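Local structure of aerobactin synthase IucC (Klebsiella pneumoniae, 6CN7) at the interface of chains A and B. The protein catalyses the ATP-dependent attachment of a second N-acetyl-N-hydroxylysine to N-citryl-N-acetyl-N-hydroxylysine, completing the siderophore aerobactin. Residues are numbered along the deposited sequence; one frame, centred on the assembly and turned at random. Chains: chain A/B, Aerobactin synthase IucC.

The interface of chains A and B. Residues chain A 99, 103, 106, 149-153, 155; chain B 232-233, 236, 239.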
# COMPACT_ATOMS: atom_id res chain seq x y z
N GLN A 99 12.28 -8.96 6.70
CA GLN A 99 11.33 -7.88 6.95
C GLN A 99 10.60 -8.10 8.27
O GLN A 99 10.45 -7.16 9.06
CB GLN A 99 10.34 -7.78 5.79
CG GLN A 99 10.97 -7.25 4.51
CD GLN A 99 10.01 -7.21 3.35
OE1 GLN A 99 8.95 -7.84 3.38
NE2 GLN A 99 10.38 -6.48 2.30
N ALA A 103 11.06 -5.60 11.27
CA ALA A 103 9.84 -5.07 11.88
C ALA A 103 9.82 -5.32 13.38
O ALA A 103 9.32 -4.48 14.14
CB ALA A 103 8.61 -5.69 11.22
N LEU A 106 12.43 -2.91 15.08
CA LEU A 106 11.86 -1.57 15.14
C LEU A 106 10.89 -1.44 16.31
O LEU A 106 10.95 -0.48 17.08
CB LEU A 106 11.16 -1.24 13.82
CG LEU A 106 12.08 -0.90 12.65
CD1 LEU A 106 11.29 -0.84 11.35
CD2 LEU A 106 12.80 0.42 12.89
N GLY A 149 3.66 -7.30 4.57
CA GLY A 149 3.29 -6.14 3.80
C GLY A 149 3.27 -4.83 4.56
O GLY A 149 2.97 -3.79 3.96
N TRP A 150 3.58 -4.84 5.86
CA TRP A 150 3.58 -3.63 6.67
C TRP A 150 5.00 -3.07 6.75
O TRP A 150 5.89 -3.69 7.33
CB TRP A 150 3.04 -3.91 8.07
CG TRP A 150 1.56 -4.12 8.12
CD1 TRP A 150 0.79 -4.72 7.17
CD2 TRP A 150 0.66 -3.73 9.17
NE1 TRP A 150 -0.53 -4.73 7.56
CE2 TRP A 150 -0.63 -4.13 8.79
CE3 TRP A 150 0.83 -3.08 10.39
CZ2 TRP A 150 -1.75 -3.90 9.58
CZ3 TRP A 150 -0.28 -2.85 11.19
CH2 TRP A 150 -1.56 -3.26 10.77
N GLY A 151 5.20 -1.90 6.14
CA GLY A 151 6.45 -1.17 6.28
C GLY A 151 6.45 -0.30 7.52
O GLY A 151 5.53 -0.32 8.34
N LYS A 152 7.52 0.48 7.66
CA LYS A 152 7.68 1.32 8.85
C LYS A 152 6.49 2.25 9.05
O LYS A 152 6.11 2.53 10.19
CB LYS A 152 8.97 2.13 8.74
CG LYS A 152 9.32 2.93 9.99
CD LYS A 152 10.76 3.45 9.93
CE LYS A 152 11.09 4.32 11.14
NZ LYS A 152 10.40 5.64 11.09
N GLU A 153 5.89 2.73 7.96
CA GLU A 153 4.76 3.65 8.08
C GLU A 153 3.54 2.95 8.67
O GLU A 153 2.92 3.46 9.62
CB GLU A 153 4.42 4.23 6.70
CG GLU A 153 3.37 5.33 6.72
CD GLU A 153 3.93 6.67 7.16
OE1 GLU A 153 5.10 6.71 7.59
OE2 GLU A 153 3.20 7.68 7.07
N LEU A 155 3.39 0.08 10.34
CA LEU A 155 3.67 -0.36 11.70
C LEU A 155 3.44 0.77 12.70
O LEU A 155 2.76 0.59 13.72
CB LEU A 155 5.11 -0.87 11.79
CG LEU A 155 5.43 -2.14 11.01
CD1 LEU A 155 6.94 -2.36 10.90
CD2 LEU A 155 4.77 -3.35 11.65
N SER B 232 9.29 2.37 2.57
CA SER B 232 9.10 2.02 3.97
C SER B 232 9.12 0.51 4.19
O SER B 232 9.34 0.06 5.33
CB SER B 232 7.78 2.59 4.49
OG SER B 232 6.67 1.95 3.89
N LEU B 233 8.92 -0.28 3.14
CA LEU B 233 8.92 -1.74 3.23
C LEU B 233 10.16 -2.37 2.61
O LEU B 233 10.85 -3.16 3.27
CB LEU B 233 7.66 -2.29 2.54
CG LEU B 233 7.50 -3.81 2.49
CD1 LEU B 233 7.41 -4.41 3.88
CD2 LEU B 233 6.28 -4.18 1.66
N ILE B 236 13.31 -1.46 4.61
CA ILE B 236 13.09 -1.44 6.06
C ILE B 236 14.36 -1.83 6.80
O ILE B 236 14.61 -1.35 7.91
CB ILE B 236 11.92 -2.37 6.43
CG1 ILE B 236 11.56 -2.20 7.90
CG2 ILE B 236 12.25 -3.83 6.12
CD1 ILE B 236 10.24 -2.84 8.29
N LEU B 239 16.41 1.28 7.13
CA LEU B 239 15.82 2.17 8.12
C LEU B 239 16.05 1.63 9.53
O LEU B 239 16.39 2.39 10.44
CB LEU B 239 14.33 2.34 7.85
CG LEU B 239 13.98 2.98 6.50
CD1 LEU B 239 12.49 2.84 6.22
CD2 LEU B 239 14.38 4.45 6.49
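Two consecutive helices of chain B, 224-234 and 236-241, lean here on helix 91-114 and on the loop and short helix 152-158 of chain A, in a mostly apolar patch around a hydrogen bond between backbones. The site exemplifies a common division of labour, a directional bond fixing position while apolar groups supply much of the hidden surface. The bond runs from A:Lys152 N, in the first turn of its helix, to B:Ser232 O near the end of helix 224-234, 3.0 Å long and nearly straight at the hydrogen (164°). The donor lies above the carbonyl plane, so the bond is not directed along a lone pair. The amide A:Gln99 NE2 comes 3.5 Å from B:Leu233 O, a loose polar approach not counted as a hydrogen bond.

Apolar packing is led by B:Leu233, 79 Å² of whose surface is hidden by chain A. Its CG is anti to the backbone N (chi1 178°), and the two methyls part: CD1 meets A:Gln99 CD at 3.9 Å, while CD2 faces the backbone carbonyl of A:Gly149. The extended A:Gln99 crosses this leucine at about a right angle. B:Ile236 sends its CG1 branch, also anti to N (chi1 -172°), obliquely to A:Leu106, B:Ile236 CG1 lying 3.7 Å from A:Leu106 CD1, and its CG2 methyl to A:Gln99 CG at 4.0 Å. At the margin, B:Leu239 CD1 comes loosely within 4.1 Å of A:Lys152 CD.

Repeated by two-fold symmetry, the patch helps join the chains of the deposited dimer, although the structure alone does not show this pairing to be the working form.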